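Local coordinates for protein leucine aminopeptidase 1, chloroplastic (Solanum lycopersicum, PDB 5D8N) that removes N-terminal amino acids, preferably leucine, from peptides as a magnesium-dependent homohexameric aminopeptidase of the M17 family, and also acts as a protein-folding chaperone, at residues I226-P229 against A230-A233; V298-L302 against T303-G307; S117-S120 against Y121-G125; S90-S93 against G94-V97; W507-E510 against K511-A514. The protein carries 1 engineered substitution. One frame throughout, in Å; residues are numbered along the deposited sequence.

Contact 1: residues I226-P229 against A230-A233; sequences IVTP and AVLA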
loop_
_atom_site.group_PDB
_atom_site.type_symbol
_atom_site.label_atom_id
_atom_site.label_comp_id
_atom_site.label_asym_id
_atom_site.label_seq_id
_atom_site.Cartn_x
_atom_site.Cartn_y
_atom_site.Cartn_z
ATOM N N ILE A 226 23.421 -7.143 -22.127
ATOM C CA ILE A 226 24.513 -7.965 -22.650
ATOM C C ILE A 226 23.976 -9.283 -23.223
ATOM O O ILE A 226 24.248 -9.631 -24.364
ATOM C CB ILE A 226 25.504 -8.303 -21.499
ATOM C CG1 ILE A 226 26.168 -7.044 -20.954
ATOM C CG2 ILE A 226 26.550 -9.322 -21.941
ATOM C CD1 ILE A 226 27.123 -6.344 -21.898
ATOM N N VAL A 227 23.203 -10.036 -22.445
ATOM C CA VAL A 227 22.527 -11.215 -22.979
ATOM C C VAL A 227 21.121 -10.872 -23.457
ATOM O O VAL A 227 20.168 -10.866 -22.672
ATOM C CB VAL A 227 22.527 -12.395 -21.983
ATOM C CG1 VAL A 227 21.684 -13.566 -22.501
ATOM C CG2 VAL A 227 23.952 -12.906 -21.793
ATOM N N THR A 228 21.074 -10.411 -24.698
ATOM C CA THR A 228 19.861 -10.194 -25.454
ATOM C C THR A 228 19.428 -11.500 -26.092
ATOM O O THR A 228 20.130 -12.490 -25.990
ATOM C CB THR A 228 20.145 -9.205 -26.587
ATOM O OG1 THR A 228 21.189 -9.731 -27.403
ATOM C CG2 THR A 228 20.596 -7.852 -26.022
ATOM N N PRO A 229 18.240 -11.524 -26.696
ATOM C CA PRO A 229 17.829 -12.727 -27.401
ATOM C C PRO A 229 18.753 -13.139 -28.545
ATOM O O PRO A 229 19.088 -14.315 -28.672
ATOM C CB PRO A 229 16.421 -12.373 -27.907
ATOM C CG PRO A 229 15.905 -11.403 -26.903
ATOM C CD PRO A 229 17.120 -10.574 -26.524
ATOM N N ALA A 230 19.278 -12.165 -29.274
ATOM C CA ALA A 230 20.252 -12.428 -30.333
ATOM C C ALA A 230 21.549 -13.003 -29.778
ATOM O O ALA A 230 22.021 -14.030 -30.259
ATOM C CB ALA A 230 20.575 -11.148 -31.094
ATOM N N VAL A 231 21.990 -12.494 -28.627
ATOM C CA VAL A 231 23.155 -13.075 -27.951
ATOM C C VAL A 231 22.919 -14.464 -27.380
ATOM O O VAL A 231 23.737 -15.383 -27.562
ATOM C CB VAL A 231 23.707 -12.158 -26.846
ATOM C CG1 VAL A 231 24.815 -12.852 -26.050
ATOM C CG2 VAL A 231 24.264 -10.901 -27.495
ATOM N N LEU A 232 21.730 -14.681 -26.836
ATOM C CA LEU A 232 21.374 -16.035 -26.411
ATOM C C LEU A 232 21.387 -17.014 -27.595
ATOM O O LEU A 232 21.861 -18.146 -27.489
ATOM C CB LEU A 232 20.008 -16.034 -25.745
ATOM C CG LEU A 232 19.644 -17.269 -24.932
ATOM C CD1 LEU A 232 20.659 -17.458 -23.816
ATOM C CD2 LEU A 232 18.267 -17.110 -24.287
ATOM N N ALA A 233 20.856 -16.588 -28.736
ATOM C CA ALA A 233 20.901 -17.444 -29.928
ATOM C C ALA A 233 22.328 -17.742 -30.374
ATOM O O ALA A 233 22.635 -18.871 -30.768
ATOM C CB ALA A 233 20.143 -16.809 -31.074
#

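Contact 2: residues V298-L302 against T303-G307; sequences VGKGL and TFDSG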
loop_
_atom_site.group_PDB
_atom_site.type_symbol
_atom_site.label_atom_id
_atom_site.label_comp_id
_atom_site.label_asym_id
_atom_site.label_seq_id
_atom_site.Cartn_x
_atom_site.Cartn_y
_atom_site.Cartn_z
ATOM N N VAL A 298 12.642 -27.725 -22.443
ATOM C CA VAL A 298 12.149 -26.403 -22.788
ATOM C C VAL A 298 12.440 -25.410 -21.661
ATOM O O VAL A 298 12.108 -25.666 -20.499
ATOM C CB VAL A 298 10.634 -26.454 -23.018
ATOM C CG1 VAL A 298 10.112 -25.052 -23.308
ATOM C CG2 VAL A 298 10.342 -27.379 -24.183
ATOM N N GLY A 299 13.086 -24.299 -22.001
ATOM C CA GLY A 299 13.461 -23.304 -20.998
ATOM C C GLY A 299 12.849 -21.951 -21.281
ATOM O O GLY A 299 12.862 -21.474 -22.416
ATOM N N LYS A 300 12.250 -21.350 -20.262
ATOM C CA LYS A 300 11.770 -19.982 -20.382
ATOM C C LYS A 300 12.942 -19.042 -20.645
ATOM O O LYS A 300 13.922 -19.018 -19.909
ATOM C CB LYS A 300 11.029 -19.561 -19.112
ATOM C CG LYS A 300 10.550 -18.128 -19.153
ATOM C CD LYS A 300 9.711 -17.787 -17.932
ATOM C CE LYS A 300 10.294 -16.561 -17.268
ATOM N NZ LYS A 300 9.276 -15.836 -16.504
ATOM N N GLY A 301 12.824 -18.223 -21.676
ATOM C CA GLY A 301 13.932 -17.379 -22.113
ATOM C C GLY A 301 13.546 -15.925 -22.337
ATOM O O GLY A 301 13.915 -15.289 -23.322
ATOM N N LEU A 302 12.919 -15.335 -21.338
ATOM C CA LEU A 302 12.815 -13.881 -21.267
ATOM C C LEU A 302 14.128 -13.354 -20.699
ATOM O O LEU A 302 14.448 -13.552 -19.512
ATOM C CB LEU A 302 11.634 -13.481 -20.385
ATOM C CG LEU A 302 10.314 -13.395 -21.155
ATOM C CD1 LEU A 302 9.914 -14.769 -21.639
ATOM C CD2 LEU A 302 9.232 -12.839 -20.237
ATOM N N THR A 303 14.877 -12.689 -21.572
ATOM C CA THR A 303 16.180 -12.162 -21.225
ATOM C C THR A 303 16.031 -10.940 -20.321
ATOM O O THR A 303 16.857 -10.665 -19.449
ATOM C CB THR A 303 16.974 -11.771 -22.492
ATOM O OG1 THR A 303 16.265 -10.799 -23.263
ATOM C CG2 THR A 303 17.236 -12.989 -23.337
ATOM N N PHE A 304 14.859 -10.333 -20.415
ATOM C CA PHE A 304 14.365 -9.405 -19.403
ATOM C C PHE A 304 12.843 -9.504 -19.330
ATOM O O PHE A 304 12.146 -9.523 -20.359
ATOM C CB PHE A 304 14.760 -7.959 -19.752
ATOM C CG PHE A 304 14.201 -6.934 -18.809
ATOM C CD1 PHE A 304 14.699 -6.797 -17.531
ATOM C CD2 PHE A 304 13.104 -6.172 -19.174
ATOM C CE1 PHE A 304 14.083 -5.967 -16.612
ATOM C CE2 PHE A 304 12.493 -5.329 -18.259
ATOM C CZ PHE A 304 12.977 -5.232 -16.970
ATOM N N ASP A 305 12.341 -9.457 -18.103
ATOM C CA ASP A 305 10.905 -9.470 -17.851
ATOM C C ASP A 305 10.406 -8.217 -17.125
ATOM O O ASP A 305 10.683 -8.039 -15.937
ATOM C CB ASP A 305 10.544 -10.716 -17.056
ATOM C CG ASP A 305 9.060 -11.022 -17.097
ATOM O OD1 ASP A 305 8.287 -10.106 -17.470
ATOM O OD2 ASP A 305 8.715 -12.189 -16.797
ATOM N N SER A 306 9.698 -7.366 -17.872
ATOM C CA SER A 306 9.104 -6.099 -17.416
ATOM C C SER A 306 8.223 -6.244 -16.175
ATOM O O SER A 306 8.064 -5.279 -15.419
ATOM C CB SER A 306 8.225 -5.474 -18.518
ATOM O OG SER A 306 8.834 -4.391 -19.204
ATOM N N GLY A 307 7.547 -7.382 -16.050
ATOM C CA GLY A 307 6.750 -7.665 -14.859
ATOM C C GLY A 307 7.507 -8.196 -13.654
ATOM O O GLY A 307 8.696 -7.934 -13.484
#

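Contact 3: residues S117-S120 against Y121-G125; sequences SPTS and YHSLG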
loop_
_atom_site.group_PDB
_atom_site.type_symbol
_atom_site.label_atom_id
_atom_site.label_comp_id
_atom_site.label_asym_id
_atom_site.label_seq_id
_atom_site.Cartn_x
_atom_site.Cartn_y
_atom_site.Cartn_z
ATOM N N SER A 117 25.109 -38.088 0.382
ATOM C CA SER A 117 25.759 -37.810 -0.879
ATOM C C SER A 117 24.774 -37.649 -2.063
ATOM O O SER A 117 23.737 -38.315 -2.135
ATOM C CB SER A 117 26.742 -38.943 -1.155
ATOM O OG SER A 117 26.077 -39.958 -1.858
ATOM N N PRO A 118 25.119 -36.790 -3.036
ATOM C CA PRO A 118 26.436 -36.176 -3.177
ATOM C C PRO A 118 26.619 -34.890 -2.379
ATOM O O PRO A 118 27.682 -34.265 -2.459
ATOM C CB PRO A 118 26.525 -35.912 -4.683
ATOM C CG PRO A 118 25.102 -35.633 -5.077
ATOM C CD PRO A 118 24.258 -36.531 -4.206
ATOM N N THR A 119 25.547 -34.417 -1.758
ATOM C CA THR A 119 25.536 -33.035 -1.276
ATOM C C THR A 119 26.658 -32.761 -0.271
ATOM O O THR A 119 27.337 -31.731 -0.358
ATOM C CB THR A 119 24.147 -32.643 -0.709
ATOM O OG1 THR A 119 23.215 -32.531 -1.797
ATOM C CG2 THR A 119 24.192 -31.250 -0.004
ATOM N N SER A 120 26.941 -33.738 0.589
ATOM C CA SER A 120 27.980 -33.591 1.600
ATOM C C SER A 120 29.320 -33.389 0.922
ATOM O O SER A 120 30.150 -32.637 1.424
ATOM C CB SER A 120 28.069 -34.815 2.504
ATOM O OG SER A 120 26.834 -35.001 3.160
ATOM N N TYR A 121 29.547 -34.143 -0.152
ATOM C CA TYR A 121 30.844 -34.112 -0.817
ATOM C C TYR A 121 30.977 -32.915 -1.759
ATOM O O TYR A 121 32.047 -32.288 -1.779
ATOM C CB TYR A 121 31.097 -35.411 -1.570
ATOM C CG TYR A 121 31.062 -36.614 -0.663
ATOM C CD1 TYR A 121 31.880 -36.669 0.464
ATOM C CD2 TYR A 121 30.038 -37.548 -0.779
ATOM C CE1 TYR A 121 31.813 -37.722 1.360
ATOM C CE2 TYR A 121 29.960 -38.612 0.106
ATOM C CZ TYR A 121 30.849 -38.684 1.170
ATOM O OH TYR A 121 30.793 -39.712 2.075
ATOM N N HIS A 122 29.853 -32.473 -2.338
ATOM C CA HIS A 122 29.795 -31.146 -2.943
ATOM C C HIS A 122 30.213 -30.055 -1.962
ATOM O O HIS A 122 31.036 -29.201 -2.299
ATOM C CB HIS A 122 28.396 -30.807 -3.422
ATOM C CG HIS A 122 27.950 -31.644 -4.573
ATOM N ND1 HIS A 122 26.628 -31.785 -4.917
ATOM C CD2 HIS A 122 28.657 -32.313 -5.505
ATOM C CE1 HIS A 122 26.534 -32.478 -6.038
ATOM N NE2 HIS A 122 27.753 -32.838 -6.397
ATOM N N SER A 123 29.653 -30.076 -0.758
ATOM C CA SER A 123 30.005 -29.071 0.249
ATOM C C SER A 123 31.488 -29.131 0.598
ATOM O O SER A 123 32.106 -28.102 0.866
ATOM C CB SER A 123 29.158 -29.250 1.522
ATOM O OG SER A 123 27.822 -28.907 1.208
ATOM N N LEU A 124 31.980 -30.351 0.802
ATOM C CA LEU A 124 33.383 -30.547 1.126
ATOM C C LEU A 124 34.220 -29.868 0.056
ATOM O O LEU A 124 35.118 -29.095 0.365
ATOM C CB LEU A 124 33.734 -32.030 1.227
ATOM C CG LEU A 124 35.216 -32.351 1.396
ATOM C CD1 LEU A 124 35.783 -31.692 2.643
ATOM C CD2 LEU A 124 35.431 -33.848 1.490
ATOM N N GLY A 125 33.927 -30.134 -1.204
ATOM C CA GLY A 125 34.655 -29.497 -2.288
ATOM C C GLY A 125 34.555 -27.976 -2.237
ATOM O O GLY A 125 35.551 -27.295 -2.540
HETATM O O HOH W 1 24.348 -30.555 -3.806
#

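Contact 4: residues S90-S93 against G94-V97; sequences SGKS and GQSV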
loop_
_atom_site.group_PDB
_atom_site.type_symbol
_atom_site.label_atom_id
_atom_site.label_comp_id
_atom_site.label_asym_id
_atom_site.label_seq_id
_atom_site.Cartn_x
_atom_site.Cartn_y
_atom_site.Cartn_z
ATOM N N SER A 90 34.312 -29.992 16.194
ATOM C CA SER A 90 34.026 -31.400 16.494
ATOM C C SER A 90 33.440 -32.095 15.263
ATOM O O SER A 90 32.859 -33.176 15.363
ATOM C CB SER A 90 33.046 -31.500 17.671
ATOM O OG SER A 90 31.828 -30.852 17.346
ATOM N N GLY A 91 33.618 -31.490 14.090
ATOM C CA GLY A 91 33.229 -32.132 12.834
ATOM C C GLY A 91 31.779 -31.926 12.453
ATOM O O GLY A 91 31.276 -32.608 11.565
ATOM N N LYS A 92 31.114 -30.965 13.086
ATOM C CA LYS A 92 29.728 -30.647 12.729
ATOM C C LYS A 92 29.655 -29.998 11.357
ATOM O O LYS A 92 30.606 -29.351 10.911
ATOM C CB LYS A 92 29.062 -29.745 13.777
ATOM C CG LYS A 92 28.922 -30.394 15.149
ATOM C CD LYS A 92 28.261 -29.450 16.143
ATOM C CE LYS A 92 28.070 -30.117 17.501
ATOM N NZ LYS A 92 27.620 -29.140 18.531
ATOM N N SER A 93 28.504 -30.146 10.710
ATOM C CA SER A 93 28.294 -29.667 9.355
ATOM C C SER A 93 28.457 -28.152 9.270
ATOM O O SER A 93 28.076 -27.455 10.196
ATOM C CB SER A 93 26.927 -30.138 8.870
ATOM O OG SER A 93 26.762 -29.692 7.542
ATOM N N GLY A 94 29.281 -27.684 8.335
ATOM C CA GLY A 94 29.644 -26.260 8.248
ATOM C C GLY A 94 30.861 -25.807 9.063
ATOM O O GLY A 94 31.321 -24.673 8.953
ATOM N N GLN A 95 31.343 -26.626 9.987
ATOM C CA GLN A 95 32.455 -26.198 10.826
ATOM C C GLN A 95 33.722 -26.352 10.006
ATOM O O GLN A 95 33.836 -27.235 9.165
ATOM C CB GLN A 95 32.545 -27.067 12.083
ATOM C CG GLN A 95 31.486 -26.749 13.134
ATOM C CD GLN A 95 31.754 -27.465 14.441
ATOM O OE1 GLN A 95 32.424 -28.498 14.471
ATOM N NE2 GLN A 95 31.238 -26.925 15.532
ATOM N N SER A 96 34.743 -25.590 10.359
ATOM C CA SER A 96 36.059 -25.805 9.786
ATOM C C SER A 96 37.148 -25.260 10.688
ATOM O O SER A 96 36.890 -24.402 11.544
ATOM C CB SER A 96 36.140 -25.175 8.404
ATOM O OG SER A 96 36.312 -23.781 8.514
ATOM N N VAL A 97 38.330 -25.860 10.565
ATOM C CA VAL A 97 39.553 -25.351 11.185
ATOM C C VAL A 97 40.598 -25.211 10.089
ATOM O O VAL A 97 40.657 -26.070 9.207
ATOM C CB VAL A 97 40.124 -26.346 12.218
ATOM C CG1 VAL A 97 41.536 -25.947 12.622
ATOM C CG2 VAL A 97 39.242 -26.389 13.450
HETATM O O HOH W 2 31.624 -28.240 18.146
#

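Contact 5: residues W507-E510 against K511-A514; sequences WSDE and KKNA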
loop_
_atom_site.group_PDB
_atom_site.type_symbol
_atom_site.label_atom_id
_atom_site.label_comp_id
_atom_site.label_asym_id
_atom_site.label_seq_id
_atom_site.Cartn_x
_atom_site.Cartn_y
_atom_site.Cartn_z
ATOM N N TRP A 507 18.816 -18.480 -8.300
ATOM C CA TRP A 507 19.553 -17.326 -7.866
ATOM C C TRP A 507 19.823 -17.460 -6.391
ATOM O O TRP A 507 18.905 -17.747 -5.638
ATOM C CB TRP A 507 18.764 -16.035 -8.124
ATOM C CG TRP A 507 19.495 -14.813 -7.722
ATOM C CD1 TRP A 507 19.334 -14.066 -6.571
ATOM C CD2 TRP A 507 20.560 -14.220 -8.451
ATOM N NE1 TRP A 507 20.304 -13.091 -6.521
ATOM C CE2 TRP A 507 21.068 -13.175 -7.658
ATOM C CE3 TRP A 507 21.063 -14.407 -9.735
ATOM C CZ2 TRP A 507 22.073 -12.351 -8.102
ATOM C CZ3 TRP A 507 22.077 -13.592 -10.175
ATOM C CH2 TRP A 507 22.600 -12.605 -9.346
ATOM N N SER A 508 21.058 -17.190 -5.987
ATOM C CA SER A 508 21.434 -17.227 -4.570
ATOM C C SER A 508 21.615 -15.843 -3.981
ATOM O O SER A 508 22.510 -15.124 -4.410
ATOM C CB SER A 508 22.784 -17.921 -4.395
ATOM O OG SER A 508 23.239 -17.646 -3.075
ATOM N N ASP A 509 20.640 -15.414 -3.192
ATOM C CA ASP A 509 20.639 -14.129 -2.515
ATOM C C ASP A 509 21.867 -13.975 -1.634
ATOM O O ASP A 509 22.473 -12.915 -1.582
ATOM C CB ASP A 509 19.352 -13.961 -1.686
ATOM C CG ASP A 509 19.313 -12.645 -0.909
ATOM O OD1 ASP A 509 18.878 -11.623 -1.486
ATOM O OD2 ASP A 509 19.699 -12.625 0.284
ATOM N N GLU A 510 22.314 -15.059 -1.031
ATOM C CA GLU A 510 23.488 -15.014 -0.186
ATOM C C GLU A 510 24.742 -14.748 -1.013
ATOM O O GLU A 510 25.532 -13.877 -0.662
ATOM C CB GLU A 510 23.595 -16.339 0.571
ATOM C CG GLU A 510 24.983 -16.814 0.981
ATOM C CD GLU A 510 25.001 -18.293 1.348
ATOM O OE1 GLU A 510 24.055 -18.742 2.037
ATOM O OE2 GLU A 510 25.891 -19.037 0.871
ATOM N N LYS A 511 24.952 -15.502 -2.091
ATOM C CA LYS A 511 26.122 -15.277 -2.919
ATOM C C LYS A 511 25.992 -14.058 -3.821
ATOM O O LYS A 511 26.912 -13.783 -4.592
ATOM C CB LYS A 511 26.455 -16.510 -3.742
ATOM C CG LYS A 511 26.841 -17.725 -2.913
ATOM C CD LYS A 511 27.020 -18.962 -3.793
ATOM C CE LYS A 511 27.816 -20.078 -3.134
ATOM N NZ LYS A 511 29.288 -19.939 -3.329
ATOM N N LYS A 512 24.791 -13.478 -3.896
ATOM C CA LYS A 512 24.431 -12.504 -4.935
ATOM C C LYS A 512 24.829 -12.945 -6.349
ATOM O O LYS A 512 25.528 -12.233 -7.064
ATOM C CB LYS A 512 25.101 -11.161 -4.625
ATOM C CG LYS A 512 24.789 -10.586 -3.243
ATOM C CD LYS A 512 23.404 -9.966 -3.165
ATOM C CE LYS A 512 22.956 -9.749 -1.718
ATOM N NZ LYS A 512 21.518 -10.109 -1.561
ATOM N N ASN A 513 24.517 -14.182 -6.712
ATOM C CA ASN A 513 24.964 -14.739 -7.978
ATOM C C ASN A 513 23.959 -15.789 -8.401
ATOM O O ASN A 513 23.332 -16.419 -7.554
ATOM C CB ASN A 513 26.378 -15.337 -7.843
ATOM C CG ASN A 513 27.357 -14.807 -8.897
ATOM O OD1 ASN A 513 28.083 -15.572 -9.548
ATOM N ND2 ASN A 513 27.402 -13.487 -9.059
ATOM N N ALA A 514 24.001 -16.108 -9.688
ATOM C CA ALA A 514 23.277 -17.234 -10.248
ATOM C C ALA A 514 23.875 -18.571 -9.807
ATOM O O ALA A 514 25.069 -18.665 -9.530
ATOM C CB ALA A 514 23.290 -17.131 -11.768
#

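Contact 1: residues I226-P229 against A230-A233
I226 meets V231 through its backbone: its carbonyl O lies 3.4 Å from V231 CG2, so a valine methyl closes over a peptide oxygen. V227, next along, is the apolar member. Its CG2 methyl packs 4.3 Å from V231 CG1, and its CG1 faces CD1 of L232, whose side chain also touches I280 and V353 on the neighbouring strands. T228 changes the chemistry, for it is the N-cap of helix 229-242. With OG1 set between the backbone N and the carbonyl carbon (chi1 58°), the hydroxyl reaches forward over the first turn and accepts V231 N at 3.1 Å, a nearly straight bond of 160°. The same OG1 also touches V231 CG2 at 3.3 Å. A valine here would probably leave V231 N without its capping acceptor and the first turn less firmly closed. T228 O then takes L232 N at 2.8 Å, and P229, the first helical residue, passes its carbonyl to A233 N at 2.9 Å. Proline suits this position because a first-turn residue need not donate an N-H. The chemistry implies that three successive amides are met locally, by one hydroxyl and two carbonyls, while the valines pack alongside.

Contact 2: residues V298-L302 against T303-G307
L302 and D305 meet across the corner that the chain turns at T303 and F304, and D305 is the side chain to follow. Its CB stands 4.0 Å from L302 CD2. CG is anti to the backbone N (chi1 -163°), which carries the carboxylate back over that same methyl, 3.6 Å from CD2. At the tip the two oxygens part company. OD2 lies 3.5 Å from L302 CD2 and faces K300 NZ in a long salt bridge of 3.7 Å, the two side chains crossing at about a right angle. OD1 turns to the chain ahead, accepting G307 N at 3.2 Å from above the carboxylate plane; this closes an Asx turn, and N358 ND2 is a further donor to OD1. The lysine ammonium is held more closely by T412 O. In the active enzyme K300 binds the first magnesium and D305 both, so the corner brings two ligand residues from one strand together. Strand 293-305 lies between 347-358 and 406-411 in the catalytic sheet. L302 packs on C356 of the former and T391 of helix 388-401, while F304 reaches R366 of a neighbouring subunit.

Contact 3: residues S117-S120 against Y121-G125
P118 lies under the H122 imidazole, and this is the close-packed part of the contact. The two side chains run side by side, pointing the same way. Proline CB sits 3.9 Å from the ring centroid, over the face, in a CH-pi contact, and CG is 3.6 Å from H122 CE1. P118 O also lies over a face of the ring, offset toward its rim. H122 N donates to P118 O at 2.8 Å, almost linearly at 174°. A second, weak bond to P118 O comes from Y121 N. The Y121 ring is met by S117, whose CB approaches its edge, 3.5 Å from Y121 CE2.

These bonds open helix 119-134 of the N-terminal domain. The helix follows a cis peptide bond before P118, and T119 O and S120 O continue the pattern by accepting S123 N and L124 N. S120 OG turns back to S116 O.

The looser side is watery. A single water joins T119 OG1 at 3.0 Å to H122 ND1 at 2.8 Å, lying in plane at the imidazole edge. Replacing H122 with alanine would probably leave the proline ring without its aromatic cover and the water without one of its partners. S123 OG adds only a weak bond to T119 O. On the packed side, Y121 and L124 meet L144 of strand 139-144, and A161 of helix 152-170 touches P118, Y121 and H122.

Contact 4: residues S90-S93 against G94-V97
Q95 lays its amide against the aliphatic start of K92: Q95 CD is 3.6 Å from K92 CB, and NE2 is 4.0 Å from K92 CD. The two chains cross at a slant, the lysine extended and continuing past the amide. Q95 CG is anti to its own carbonyl carbon (chi1 -75°) and the chain beyond is extended, which carries the amide back alongside K92 to the backbone of S90 and K92. There OE1 is gripped by two backbone amides. S90 N donates at 3.0 Å, fairly straight at 162°, from only slightly off the carbonyl plane. K92 N donates at 3.1 Å from well above that plane, and its bond is more bent, at 147°. The two donors thus approach the oxygen from different directions. The other end of the amide is served by solvent: NE2 donates to a water at 3.0 Å, and this water also bonds S90 OG at 2.7 Å.

The frame for this is a type II beta turn from K92 to Q95, closed by Q95 N to K92 O at 3.0 Å. G94 holds its third position with a positive phi, where a side chain would run into S93 O. The turn leads into strand 96-101, an outermost strand of the six-stranded N-terminal sheet within this chain. Q95 and G91 also bond through their backbones to G110 and G112, and Q95 packs on F89.

One glutamine therefore does the work of several backbone partners: its carbonyl oxygen gathers two loop amides, S90 N and K92 N, one N-H of its NE2 goes to water, and its methylenes lie beside a lysine chain whose charge is carried further off.

Contact 5: residues W507-E510 against K511-A514
A tight beta hairpin with a G1 bulge joins strands 507-508 and 513-514, K512 and N513 both facing S508. S508 and N513 form the hydrogen-bonded pair: S508 N donates to N513 O at 2.9 Å, and N513 N returns a bond to S508 O at 3.2 Å. W507 and A514 make the non-hydrogen-bonded pair. With CG anti to the backbone N (chi1 -179°), the indole folds across the facing strand, so that N513 C lies 3.3 Å above its plane near the rim and N513 N sits over the same ring. A514 CB reaches W507 CE3 at 4.1 Å. Round the bend, S508 OG accepts K511 N at 2.9 Å, nearly straight at 170°. K512, with a left-handed backbone (phi 47°), curls its chain back alongside D509: NZ forms a salt bridge with OD1 at 3.0 Å and also donates to D509 O, so the ammonium holds both side chain and backbone of one residue. Beyond the hairpin, N513 OD1 and A514 N bond the side chain of N221, at the end of helix 197-221, while W507 packs on N221 and A514 on V220. N513 also meets G466 of a neighbouring subunit.

The five contacts show how local bonding follows position in the fold. Contact 2 is buried in the catalytic sheet and mixes a long salt bridge with leucine packing; contact 1 touches it directly, with P229 CD 3.4 Å from T303 OG1. Contacts 1 and 3, both partly buried, begin helices, but one uses a threonine hydroxyl and the other a proline carbonyl beneath an imidazole. Contacts 4 and 5 are surface turns beside strands, one ordered by an uncharged amide, the other by a salt bridge and an indole lying over the facing strand's backbone. Contacts 3 and 4 share the N-terminal domain, their centres about 14 Å apart, whereas contacts 1, 2 and 5 belong to the catalytic one.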